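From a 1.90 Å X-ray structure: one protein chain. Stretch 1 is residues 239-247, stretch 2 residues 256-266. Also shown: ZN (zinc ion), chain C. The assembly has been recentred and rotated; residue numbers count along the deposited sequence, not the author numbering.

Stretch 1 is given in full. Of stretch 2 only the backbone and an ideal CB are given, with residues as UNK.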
# COMPACT_ATOMS: atom_id res chain seq x y z
N PRO A 239 -15.69 22.89 -43.42
CA PRO A 239 -14.59 23.64 -44.04
C PRO A 239 -14.29 23.22 -45.48
O PRO A 239 -13.49 23.86 -46.16
CB PRO A 239 -13.43 23.38 -43.09
CG PRO A 239 -13.68 21.96 -42.68
CD PRO A 239 -15.18 21.95 -42.41
N ALA A 240 -14.94 22.16 -45.94
CA ALA A 240 -14.70 21.68 -47.29
C ALA A 240 -15.81 22.02 -48.29
O ALA A 240 -15.52 22.34 -49.45
CB ALA A 240 -14.47 20.17 -47.27
N CYS A 241 -17.07 21.96 -47.86
CA CYS A 241 -18.18 22.25 -48.75
C CYS A 241 -19.10 23.37 -48.29
O CYS A 241 -20.07 23.70 -48.98
CB CYS A 241 -19.02 20.99 -48.95
SG CYS A 241 -20.05 20.58 -47.53
N GLY A 242 -18.81 23.94 -47.12
CA GLY A 242 -19.62 25.03 -46.61
C GLY A 242 -21.00 24.67 -46.06
O GLY A 242 -21.71 25.54 -45.57
N ARG A 243 -21.39 23.40 -46.16
CA ARG A 243 -22.68 22.97 -45.65
C ARG A 243 -22.65 22.89 -44.12
O ARG A 243 -21.58 22.72 -43.52
CB ARG A 243 -23.06 21.60 -46.23
CG ARG A 243 -24.36 21.03 -45.68
CD ARG A 243 -24.74 19.69 -46.31
NE ARG A 243 -25.95 19.16 -45.69
CZ ARG A 243 -26.56 18.03 -46.06
NH1 ARG A 243 -27.66 17.63 -45.43
NH2 ARG A 243 -26.08 17.31 -47.06
N PRO A 244 -23.82 23.04 -43.46
CA PRO A 244 -23.90 22.98 -41.99
C PRO A 244 -23.50 21.64 -41.37
O PRO A 244 -24.07 20.60 -41.69
CB PRO A 244 -25.37 23.31 -41.72
CG PRO A 244 -25.73 24.22 -42.85
CD PRO A 244 -25.08 23.53 -44.04
N VAL A 245 -22.52 21.67 -40.47
CA VAL A 245 -22.08 20.45 -39.80
C VAL A 245 -23.22 19.93 -38.93
O VAL A 245 -23.86 20.69 -38.20
CB VAL A 245 -20.85 20.72 -38.91
CG1 VAL A 245 -20.51 19.47 -38.12
CG2 VAL A 245 -19.66 21.14 -39.76
N GLU A 246 -23.47 18.62 -39.00
CA GLU A 246 -24.53 18.01 -38.21
C GLU A 246 -23.99 17.19 -37.04
O GLU A 246 -22.81 16.81 -37.01
CB GLU A 246 -25.39 17.10 -39.09
CG GLU A 246 -26.13 17.83 -40.19
CD GLU A 246 -27.18 16.95 -40.84
OE1 GLU A 246 -27.76 17.39 -41.85
OE2 GLU A 246 -27.43 15.83 -40.33
N ARG A 247 -24.87 16.91 -36.09
CA ARG A 247 -24.50 16.14 -34.92
C ARG A 247 -25.59 15.14 -34.55
O ARG A 247 -26.62 15.52 -34.00
CB ARG A 247 -24.22 17.07 -33.74
CG ARG A 247 -23.96 16.36 -32.42
CD ARG A 247 -23.49 17.36 -31.37
NE ARG A 247 -23.38 16.77 -30.04
CZ ARG A 247 -24.41 16.57 -29.22
NH1 ARG A 247 -24.22 16.03 -28.03
NH2 ARG A 247 -25.64 16.93 -29.59
N UNK A 256 -20.11 14.32 -34.57
CA UNK A 256 -20.11 15.42 -35.54
C UNK A 256 -19.62 14.94 -36.89
O UNK A 256 -18.68 14.14 -36.98
CB UNK A 256 -19.24 16.58 -35.05
N UNK A 257 -20.25 15.43 -37.96
CA UNK A 257 -19.88 15.03 -39.31
C UNK A 257 -20.58 15.89 -40.36
O UNK A 257 -21.57 16.57 -40.06
CB UNK A 257 -20.21 13.55 -39.53
N UNK A 258 -20.05 15.88 -41.58
CA UNK A 258 -20.65 16.61 -42.68
C UNK A 258 -21.35 15.54 -43.50
O UNK A 258 -20.70 14.62 -44.03
CB UNK A 258 -19.63 17.40 -43.49
N UNK A 259 -22.69 15.62 -43.59
CA UNK A 259 -23.45 14.62 -44.36
C UNK A 259 -22.95 14.49 -45.79
O UNK A 259 -22.70 13.38 -46.28
CB UNK A 259 -24.94 14.98 -44.37
N UNK A 260 -22.81 15.62 -46.48
CA UNK A 260 -22.35 15.58 -47.86
C UNK A 260 -20.95 15.03 -48.02
O UNK A 260 -20.74 14.05 -48.73
CB UNK A 260 -22.41 16.98 -48.46
N UNK A 261 -19.98 15.64 -47.35
CA UNK A 261 -18.59 15.20 -47.46
C UNK A 261 -18.29 13.81 -46.92
O UNK A 261 -17.30 13.20 -47.31
CB UNK A 261 -17.69 16.20 -46.73
N UNK A 262 -19.13 13.30 -46.03
CA UNK A 262 -18.89 11.99 -45.44
C UNK A 262 -19.88 10.89 -45.83
O UNK A 262 -20.14 9.97 -45.06
CB UNK A 262 -18.89 12.13 -43.92
N UNK A 263 -20.42 10.99 -47.04
CA UNK A 263 -21.33 9.98 -47.55
C UNK A 263 -22.62 9.72 -46.80
O UNK A 263 -23.06 8.58 -46.70
CB UNK A 263 -20.57 8.66 -47.63
N UNK A 264 -23.23 10.77 -46.27
CA UNK A 264 -24.49 10.65 -45.55
C UNK A 264 -25.48 11.66 -46.13
O UNK A 264 -25.57 11.81 -47.35
CB UNK A 264 -24.29 10.87 -44.05
N UNK A 265 -26.23 12.33 -45.27
CA UNK A 265 -27.20 13.31 -45.73
C UNK A 265 -28.43 12.69 -46.35
O UNK A 265 -28.38 12.23 -47.49
CB UNK A 265 -26.54 14.25 -46.74
N UNK A 266 -29.57 12.67 -45.62
CA UNK A 266 -30.83 12.10 -46.12
C UNK A 266 -31.54 13.00 -47.12
O UNK A 266 -31.62 12.62 -48.31
OXT UNK A 266 -32.02 14.08 -46.70
CB UNK A 266 -31.77 11.81 -44.95
ZN ZN C . -18.68 19.20 -46.27

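Position 256 pairs with Arg247 in an antiparallel, non-hydrogen-bonded bridge (CA-CA 4.5 Å), and its CB lies on the same sheet face as the extended Arg247 side chain. A flat ring or a long aliphatic chain could pack there. The residue is His256, whose ring receives Arg247 CG over one face: CG lies 4.2 Å from the centroid, 12° off the normal. His256 CA also makes a CA-H...O contact of 3.4 Å with Glu246 O.

At position 257 the N donates to Glu246 O (3.1 Å) and the O accepts from Glu246 N (3.0 Å). The backbone pairing sets the register but not the side chain; the ideal CB, on the face bearing the Glu246 side chain, comes no closer to stretch 1 than 4.9 Å (Glu246 O), so several large or small side chains could suit, an aromatic among them. Phe257, with chi1 p, brings its ring back toward stretch 1, CZ reaching 3.9 Å from Glu246 OE2.

At 258 the zinc decides. Its ideal CB is 5.2 Å from Cys241 SG, which already binds the ion, so a thiolate or imidazole would suit. Cys258 SG coordinates zinc at 2.3 Å.

Position 259 has phi/psi of -55/-50 and a CB pointing toward stretch 1, 3.7 Å from Arg243 NH2 and 4.5 Å from Glu246 OE1. Arg243 NH1 and Glu246 OE1 already form a salt bridge (3.6 Å), so a compact apolar group could pack against the pair; a polar one is also possible, and the phi admits proline. Pro259 lays CB over one face of the Arg243 guanidinium, while its CG approaches Glu246 CD at 3.3 Å.

The CB of 260 points toward stretch 1, 3.9 Å from Arg243 NH2, a donor that invites a short acceptor: Ser, Thr, Asn or Asp. Thr260 (chi1 m) accepts from the guanidinium edge, Arg243 NH2 to Thr260 OG1 being 2.7 Å at 158°.

Position 261 also points toward stretch 1, its ideal CB 5.0 Å from Cys241 SG, again favouring a metal ligand. Cys261 SG binds zinc at 2.3 Å and touches Ala240 CB at 3.9 Å.

Position 262 finds nothing of stretch 1 within 5.5 Å of its CB, leaving many choices; Gln262, whose CA-to-CB bond is sideways, stays out of contact with stretch 1 and bonds within its own stretch, Cys258 N donating to Gln262 OE1 (2.7 Å). Position 263 closes a type I turn from 260 with phi 60°, favouring glycine, and is Gly263. Position 264 is equally unconstrained by stretch 1; Glu264 donates its N to Pro259 O (2.7 Å).

At 265, phi of 74° favours glycine, and an ideal CB would sit a tight 3.1 Å from Arg243 NH2; it is Gly265. Position 266 is the chain terminus, with a permissive phi of -76°, and is the poorly ordered Pro266.

Stretch 2, residues 256-266: HFCPTCQGEGP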
# COMPACT_ATOMS: atom_id res chain seq x y z
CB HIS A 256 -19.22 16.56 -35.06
CG HIS A 256 -19.60 17.11 -33.72
ND1 HIS A 256 -19.43 16.40 -32.54
CD2 HIS A 256 -20.15 18.30 -33.36
CE1 HIS A 256 -19.85 17.13 -31.52
NE2 HIS A 256 -20.29 18.29 -31.99
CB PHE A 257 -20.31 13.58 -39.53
CG PHE A 257 -21.80 13.41 -39.61
CD1 PHE A 257 -22.43 13.24 -40.84
CD2 PHE A 257 -22.59 13.48 -38.46
CE1 PHE A 257 -23.83 13.14 -40.92
CE2 PHE A 257 -23.97 13.39 -38.53
CZ PHE A 257 -24.60 13.22 -39.77
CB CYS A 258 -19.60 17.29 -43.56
SG CYS A 258 -20.31 18.01 -45.09
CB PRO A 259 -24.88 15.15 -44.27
CG PRO A 259 -24.90 15.85 -42.94
CD PRO A 259 -23.59 16.60 -42.97
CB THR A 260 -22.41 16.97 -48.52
OG1 THR A 260 -23.75 17.46 -48.48
CG2 THR A 260 -21.96 16.87 -49.98
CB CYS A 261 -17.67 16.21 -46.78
SG CYS A 261 -17.55 17.77 -47.65
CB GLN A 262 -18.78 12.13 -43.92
CG GLN A 262 -17.53 12.89 -43.50
CD GLN A 262 -17.44 13.14 -42.01
OE1 GLN A 262 -17.95 14.14 -41.50
NE2 GLN A 262 -16.79 12.23 -41.30
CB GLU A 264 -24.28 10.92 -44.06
CG GLU A 264 -23.55 9.81 -43.30
CD GLU A 264 -24.29 8.48 -43.33
OE1 GLU A 264 -24.19 7.76 -44.35
OE2 GLU A 264 -24.99 8.15 -42.35
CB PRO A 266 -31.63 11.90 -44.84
CG PRO A 266 -31.20 13.07 -44.00
CD PRO A 266 -29.70 13.08 -44.21
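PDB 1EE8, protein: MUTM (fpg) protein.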